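Local coordinates for probable protein phosphatase 2C 50 (Oryza sativa subsp. japonica, PDB 5ZCG), which probably removes phosphate from phosphoserine and phosphothreonine residues of its protein substrates, as a metal-dependent phosphatase of the PP2C family that holds magnesium ions, at residues His77-Ala82 with Thr108-Arg113; Val114-Glu117 with Arg121-Arg124. The protein carries 5 engineered substitutions. All coordinates share one frame; numbering follows the deposited sequence.

Contact 1 (His77-Ala82 with Thr108-Arg113); sequences HVVLSA and TKCFQR. Engineered in segment 77-82: Ala82 (natural residue Glu).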
ATOM      1  N   HIS A  77      -5.949  -1.266 -15.631  1.00 26.67           N
ATOM      2  CA  HIS A  77      -6.799  -0.863 -16.747  1.00 29.13           C
ATOM      3  C   HIS A  77      -7.071  -2.028 -17.689  1.00 27.57           C
ATOM      4  O   HIS A  77      -8.167  -2.115 -18.249  1.00 31.62           O
ATOM      5  CB  HIS A  77      -6.193   0.322 -17.507  1.00 28.76           C
ATOM      6  CG  HIS A  77      -4.992  -0.017 -18.334  1.00 33.04           C
ATOM      7  ND1 HIS A  77      -3.704   0.068 -17.847  1.00 36.02           N
ATOM      8  CD2 HIS A  77      -4.882  -0.403 -19.627  1.00 33.64           C
ATOM      9  CE1 HIS A  77      -2.853  -0.269 -18.799  1.00 34.75           C
ATOM     10  NE2 HIS A  77      -3.541  -0.561 -19.889  1.00 35.72           N
ATOM     11  N   VAL A  78      -6.117  -2.952 -17.833  1.00 29.11           N
ATOM     12  CA  VAL A  78      -6.315  -4.115 -18.695  1.00 31.37           C
ATOM     13  C   VAL A  78      -7.348  -5.058 -18.087  1.00 33.67           C
ATOM     14  O   VAL A  78      -8.293  -5.505 -18.762  1.00 36.07           O
ATOM     15  CB  VAL A  78      -4.975  -4.841 -18.920  1.00 33.46           C
ATOM     16  CG1 VAL A  78      -5.168  -6.085 -19.806  1.00 31.07           C
ATOM     17  CG2 VAL A  78      -3.930  -3.896 -19.503  1.00 34.42           C
ATOM     18  N   VAL A  79      -7.196  -5.354 -16.791  1.00 28.77           N
ATOM     19  CA  VAL A  79      -8.139  -6.238 -16.114  1.00 27.24           C
ATOM     20  C   VAL A  79      -9.529  -5.617 -16.100  1.00 29.74           C
ATOM     21  O   VAL A  79     -10.533  -6.301 -16.340  1.00 27.43           O
ATOM     22  CB  VAL A  79      -7.645  -6.573 -14.693  1.00 25.76           C
ATOM     23  CG1 VAL A  79      -8.708  -7.341 -13.917  1.00 27.12           C
ATOM     24  CG2 VAL A  79      -6.360  -7.384 -14.761  1.00 25.11           C
ATOM     25  N   LEU A  80      -9.612  -4.304 -15.856  1.00 27.55           N
ATOM     26  CA  LEU A  80     -10.909  -3.641 -15.832  1.00 27.18           C
ATOM     27  C   LEU A  80     -11.557  -3.640 -17.212  1.00 28.80           C
ATOM     28  O   LEU A  80     -12.771  -3.840 -17.324  1.00 29.96           O
ATOM     29  CB  LEU A  80     -10.769  -2.217 -15.316  1.00 27.18           C
ATOM     30  CG  LEU A  80     -12.099  -1.481 -15.142  1.00 25.36           C
ATOM     31  CD1 LEU A  80     -12.972  -2.196 -14.130  1.00 26.04           C
ATOM     32  CD2 LEU A  80     -11.861  -0.053 -14.713  1.00 25.29           C
ATOM     33  N   SER A  81     -10.773  -3.416 -18.275  1.00 24.84           N
ATOM     34  CA  SER A  81     -11.349  -3.419 -19.616  1.00 31.16           C
ATOM     35  C   SER A  81     -11.923  -4.788 -19.955  1.00 29.61           C
ATOM     36  O   SER A  81     -13.057  -4.896 -20.443  1.00 32.14           O
ATOM     37  CB  SER A  81     -10.295  -3.013 -20.641  1.00 31.01           C
ATOM     38  OG  SER A  81     -10.905  -2.720 -21.884  1.00 33.63           O
ATOM     39  N   ALA A  82     -11.155  -5.851 -19.683  1.00 31.17           N
ATOM     40  CA  ALA A  82     -11.647  -7.203 -19.946  1.00 32.45           C
ATOM     41  C   ALA A  82     -12.887  -7.517 -19.114  1.00 33.80           C
ATOM     42  O   ALA A  82     -13.847  -8.121 -19.617  1.00 34.43           O
ATOM     43  CB  ALA A  82     -10.546  -8.228 -19.672  1.00 31.60           C
ATOM     44  N   THR A 108     -14.713  -4.493  -7.546  1.00 29.47           N
ATOM     45  CA  THR A 108     -14.205  -5.367  -6.493  1.00 30.43           C
ATOM     46  C   THR A 108     -13.463  -6.556  -7.087  1.00 32.35           C
ATOM     47  O   THR A 108     -12.363  -6.902  -6.638  1.00 32.93           O
ATOM     48  CB  THR A 108     -15.362  -5.837  -5.607  1.00 33.48           C
ATOM     49  OG1 THR A 108     -15.859  -4.733  -4.843  1.00 36.02           O
ATOM     50  CG2 THR A 108     -14.909  -6.946  -4.661  1.00 32.10           C
ATOM     51  N   LYS A 109     -14.051  -7.186  -8.112  1.00 25.77           N
ATOM     52  CA  LYS A 109     -13.422  -8.335  -8.751  1.00 26.48           C
ATOM     53  C   LYS A 109     -12.149  -7.941  -9.486  1.00 25.46           C
ATOM     54  O   LYS A 109     -11.167  -8.688  -9.468  1.00 23.88           O
ATOM     55  CB  LYS A 109     -14.408  -9.007  -9.713  1.00 34.44           C
ATOM     56  CG  LYS A 109     -15.232 -10.139  -9.100  1.00 43.80           C
ATOM     57  CD  LYS A 109     -16.013  -9.669  -7.880  1.00 53.01           C
ATOM     58  CE  LYS A 109     -16.317 -10.810  -6.921  1.00 59.14           C
ATOM     59  NZ  LYS A 109     -16.620 -10.302  -5.552  1.00 61.81           N
ATOM     60  N   CYS A 110     -12.136  -6.771 -10.136  1.00 30.06           N
ATOM     61  CA  CYS A 110     -10.916  -6.329 -10.807  1.00 32.04           C
ATOM     62  C   CYS A 110      -9.786  -6.103  -9.804  1.00 26.38           C
ATOM     63  O   CYS A 110      -8.660  -6.591  -9.992  1.00 27.21           O
ATOM     64  CB  CYS A 110     -11.196  -5.057 -11.607  1.00 37.79           C
ATOM     65  SG  CYS A 110      -9.723  -4.086 -12.022  1.00 37.66           S
ATOM     66  N   PHE A 111     -10.074  -5.372  -8.720  1.00 25.47           N
ATOM     67  CA  PHE A 111      -9.046  -5.109  -7.713  1.00 30.34           C
ATOM     68  C   PHE A 111      -8.578  -6.403  -7.056  1.00 33.20           C
ATOM     69  O   PHE A 111      -7.377  -6.587  -6.806  1.00 28.29           O
ATOM     70  CB  PHE A 111      -9.574  -4.128  -6.664  1.00 26.96           C
ATOM     71  CG  PHE A 111      -9.445  -2.671  -7.058  1.00 29.32           C
ATOM     72  CD1 PHE A 111      -9.697  -2.260  -8.359  1.00 30.56           C
ATOM     73  CD2 PHE A 111      -9.079  -1.717  -6.120  1.00 27.93           C
ATOM     74  CE1 PHE A 111      -9.579  -0.922  -8.721  1.00 31.40           C
ATOM     75  CE2 PHE A 111      -8.962  -0.376  -6.473  1.00 29.73           C
ATOM     76  CZ  PHE A 111      -9.211   0.021  -7.774  1.00 27.31           C
ATOM     77  N   GLN A 112      -9.514  -7.319  -6.777  1.00 31.19           N
ATOM     78  CA  GLN A 112      -9.155  -8.596  -6.175  1.00 31.27           C
ATOM     79  C   GLN A 112      -8.302  -9.428  -7.118  1.00 29.31           C
ATOM     80  O   GLN A 112      -7.392 -10.135  -6.677  1.00 29.30           O
ATOM     81  CB  GLN A 112     -10.420  -9.363  -5.783  1.00 36.71           C
ATOM     82  CG  GLN A 112     -10.165 -10.692  -5.083  1.00 41.86           C
ATOM     83  CD  GLN A 112      -9.475 -10.519  -3.742  1.00 47.04           C
ATOM     84  OE1 GLN A 112     -10.057  -9.986  -2.795  1.00 47.76           O
ATOM     85  NE2 GLN A 112      -8.225 -10.969  -3.654  1.00 48.03           N
ATOM     86  N   ARG A 113      -8.587  -9.368  -8.420  1.00 32.40           N
ATOM     87  CA  ARG A 113      -7.805 -10.128  -9.387  1.00 32.31           C
ATOM     88  C   ARG A 113      -6.387  -9.591  -9.481  1.00 30.04           C
ATOM     89  O   ARG A 113      -5.421 -10.365  -9.527  1.00 29.42           O
ATOM     90  CB  ARG A 113      -8.489 -10.095 -10.754  1.00 35.68           C
ATOM     91  CG  ARG A 113      -7.610 -10.556 -11.909  1.00 43.26           C
ATOM     92  CD  ARG A 113      -7.536 -12.074 -11.991  1.00 51.28           C
ATOM     93  NE  ARG A 113      -8.829 -12.706 -11.730  1.00 58.03           N
ATOM     94  CZ  ARG A 113      -9.815 -12.790 -12.619  1.00 63.29           C
ATOM     95  NH1 ARG A 113      -9.664 -12.282 -13.836  1.00 63.99           N
ATOM     96  NH2 ARG A 113     -10.956 -13.381 -12.291  1.00 65.92           N
TER

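Contact 2 (Val114-Glu117 with Arg121-Arg124); sequences VDDE and RVTR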
ATOM      1  N   VAL A 114      -6.236  -8.267  -9.502  1.00 31.94           N
ATOM      2  CA  VAL A 114      -4.890  -7.699  -9.490  1.00 28.21           C
ATOM      3  C   VAL A 114      -4.163  -8.081  -8.201  1.00 26.89           C
ATOM      4  O   VAL A 114      -2.981  -8.450  -8.226  1.00 26.99           O
ATOM      5  CB  VAL A 114      -4.943  -6.173  -9.689  1.00 29.96           C
ATOM      6  CG1 VAL A 114      -3.576  -5.552  -9.423  1.00 27.65           C
ATOM      7  CG2 VAL A 114      -5.410  -5.851 -11.100  1.00 28.21           C
ATOM      8  N   ASP A 115      -4.861  -8.030  -7.063  1.00 26.77           N
ATOM      9  CA  ASP A 115      -4.245  -8.438  -5.800  1.00 27.52           C
ATOM     10  C   ASP A 115      -3.781  -9.891  -5.858  1.00 30.67           C
ATOM     11  O   ASP A 115      -2.658 -10.215  -5.452  1.00 27.06           O
ATOM     12  CB  ASP A 115      -5.231  -8.226  -4.649  1.00 28.41           C
ATOM     13  CG  ASP A 115      -4.601  -8.455  -3.279  1.00 38.39           C
ATOM     14  OD1 ASP A 115      -3.803  -7.599  -2.830  1.00 40.50           O
ATOM     15  OD2 ASP A 115      -4.906  -9.489  -2.643  1.00 40.45           O
ATOM     16  N   ASP A 116      -4.634 -10.780  -6.384  1.00 32.69           N
ATOM     17  CA  ASP A 116      -4.290 -12.197  -6.488  1.00 31.82           C
ATOM     18  C   ASP A 116      -3.106 -12.413  -7.421  1.00 33.35           C
ATOM     19  O   ASP A 116      -2.284 -13.310  -7.196  1.00 32.53           O
ATOM     20  CB  ASP A 116      -5.497 -12.997  -6.985  1.00 33.23           C
ATOM     21  CG  ASP A 116      -6.540 -13.223  -5.905  1.00 37.37           C
ATOM     22  OD1 ASP A 116      -6.191 -13.158  -4.706  1.00 39.22           O
ATOM     23  OD2 ASP A 116      -7.711 -13.474  -6.259  1.00 39.45           O
ATOM     24  N   GLU A 117      -3.011 -11.612  -8.485  1.00 31.46           N
ATOM     25  CA  GLU A 117      -1.849 -11.701  -9.361  1.00 31.38           C
ATOM     26  C   GLU A 117      -0.589 -11.256  -8.633  1.00 34.18           C
ATOM     27  O   GLU A 117       0.474 -11.871  -8.785  1.00 34.35           O
ATOM     28  CB  GLU A 117      -2.071 -10.862 -10.617  1.00 31.93           C
ATOM     29  CG  GLU A 117      -3.123 -11.430 -11.554  1.00 35.61           C
ATOM     30  CD  GLU A 117      -3.325 -10.570 -12.791  1.00 38.34           C
ATOM     31  OE1 GLU A 117      -4.192 -10.921 -13.620  1.00 36.80           O
ATOM     32  OE2 GLU A 117      -2.619  -9.544 -12.932  1.00 34.70           O
ATOM     33  N   ARG A 121      -1.477 -15.847  -6.145  1.00 37.00           N
ATOM     34  CA  ARG A 121      -2.580 -16.781  -5.953  1.00 36.88           C
ATOM     35  C   ARG A 121      -3.189 -17.255  -7.267  1.00 43.50           C
ATOM     36  O   ARG A 121      -3.789 -18.335  -7.300  1.00 48.33           O
ATOM     37  CB  ARG A 121      -3.669 -16.149  -5.083  1.00 36.72           C
ATOM     38  CG  ARG A 121      -3.189 -15.658  -3.725  1.00 49.44           C
ATOM     39  CD  ARG A 121      -2.598 -16.779  -2.872  1.00 57.41           C
ATOM     40  NE  ARG A 121      -1.550 -16.288  -1.979  1.00 62.12           N
ATOM     41  CZ  ARG A 121      -0.324 -16.802  -1.896  1.00 65.93           C
ATOM     42  NH1 ARG A 121       0.024 -17.837  -2.653  1.00 65.01           N
ATOM     43  NH2 ARG A 121       0.557 -16.282  -1.051  1.00 68.96           N
ATOM     44  N   VAL A 122      -3.066 -16.471  -8.340  1.00 44.37           N
ATOM     45  CA  VAL A 122      -3.523 -16.859  -9.667  1.00 43.03           C
ATOM     46  C   VAL A 122      -2.397 -16.599 -10.657  1.00 48.40           C
ATOM     47  O   VAL A 122      -1.460 -15.842 -10.388  1.00 50.94           O
ATOM     48  CB  VAL A 122      -4.802 -16.112 -10.108  1.00 42.16           C
ATOM     49  CG1 VAL A 122      -5.964 -16.419  -9.175  1.00 42.54           C
ATOM     50  CG2 VAL A 122      -4.546 -14.613 -10.187  1.00 41.46           C
ATOM     51  N   THR A 123      -2.502 -17.236 -11.818  1.00 50.16           N
ATOM     52  CA  THR A 123      -1.519 -17.055 -12.874  1.00 49.95           C
ATOM     53  C   THR A 123      -1.831 -15.797 -13.678  1.00 48.73           C
ATOM     54  O   THR A 123      -2.990 -15.397 -13.823  1.00 48.12           O
ATOM     55  CB  THR A 123      -1.490 -18.273 -13.798  1.00 47.97           C
ATOM     56  OG1 THR A 123      -2.828 -18.613 -14.173  1.00 48.07           O
ATOM     57  CG2 THR A 123      -0.857 -19.464 -13.092  1.00 48.22           C
ATOM     58  N   ARG A 124      -0.779 -15.170 -14.196  1.00 50.72           N
ATOM     59  CA  ARG A 124      -0.902 -13.945 -14.974  1.00 54.42           C
ATOM     60  C   ARG A 124      -0.179 -14.118 -16.304  1.00 56.21           C
ATOM     61  O   ARG A 124       0.729 -14.941 -16.428  1.00 55.47           O
ATOM     62  CB  ARG A 124      -0.356 -12.725 -14.194  1.00 51.74           C
ATOM     63  CG  ARG A 124       1.071 -12.876 -13.673  1.00 50.16           C
ATOM     64  CD  ARG A 124       1.532 -11.644 -12.892  1.00 50.53           C
ATOM     65  NE  ARG A 124       2.960 -11.660 -12.596  1.00 48.49           N
ATOM     66  CZ  ARG A 124       3.523 -12.453 -11.691  1.00 48.11           C
ATOM     67  NH1 ARG A 124       2.780 -13.313 -10.999  1.00 48.35           N
ATOM     68  NH2 ARG A 124       4.830 -12.396 -11.494  1.00 45.69           N
TER
HETATM   69  O   HOH W   1      -5.071 -13.550 -13.734  1.00 47.84           O

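Contact 1 (His77-Ala82 with Thr108-Arg113)
Cys110 points toward the neighbouring helix and meets both Val79 and Leu80. Phe107, one turn earlier on the same helix, already packs on Leu80, and Cys110 extends that contact: its SG lies 3.9 Å from Leu80 CB and 3.8 Å from Leu80 N, so the sulfur rests against the backbone as well as the side chain. The torsion that swings SG away from its own backbone N (chi1 160°) carries it out to the other helix, where it also reaches Val79 CG1 at 3.9 Å. The same methyl sits 3.9 Å from Cys110 CA. One turn on, Arg113 brings its aliphatic root to Val79, CG lying 3.9 Å from Val79 CG1, and this single branch of the valine is therefore lodged between Cys110 and Arg113. No hydrogen bond crosses; the pairing is held by apolar contact, with Arg113 at its exposed margin. The short axes approach to 9.2 Å at 140° between their directions, nearer antiparallel than parallel. Leu80 also touches Phe26 of strand 18-28 and Leu56 of strand 53-63, as in the α-β-β-α sandwich of PP2C phosphatases, where antiparallel helices pack on the outer face of a β-sheet.

Contact 2 (Val114-Glu117 with Arg121-Arg124)
Asp116 O receives the backbone N of Arg121 at 2.9 Å, in the carbonyl plane though with a bent N-H···O angle of 133°, and a weak second bond from Val122 N at 3.5 Å, so one carbonyl in the last turn of helix 99-118 meets two successive N-H groups of the departing chain. The side chains of Asp116 and Arg121 cross at about a right angle; toward Arg121, whose charged end leads away, OD1 meets CB and CG, and it takes a weak hydrogen bond from Gln112 NE2. Val122 lays CG2 against two neighbours at once, 3.7 Å from Asp116 CB and 3.7 Å from Glu117 CG. Glu117 then runs on, extended beyond CG (chi2 180°), and its CD passes 3.9 Å from Arg124 CB. The carboxylate has other mates: OE1 takes a salt bridge from Arg75 and a water that also donates to Thr123 O, while OE2 bonds to Tyr71. With alanine at Glu117, Arg75 and the Tyr71 hydroxyl would probably lose their carboxylate, and Val122 the packing of CG. The guanidinium of Arg124 turns instead to Glu135 O. Helix 67-91 thus borders one side through Tyr71 and Arg75, and strand 132-133 pairs with Arg124 through Arg133.

Read from the N terminus, the two contacts illustrate closure in series, neither enclosing nor crossing the other. Contact 1 comes first: with 25 residues between its segments, it closes the turn-round between helix 67-91 and helix 99-118, setting the second helix against the first. The chain enters contact 2 directly, at Val114, and there only three residues intervene before the loop leading to strand 124-125 folds back on the last turn of helix 99-118. That helix serves both, and the centres are about 11 Å apart. They also touch, Val79 CG2 lying 4.1 Å from Val114 CG2. Together they tie the helix pair beside strands 18-28 and 53-63 to the short strands 124-125 and 132-133.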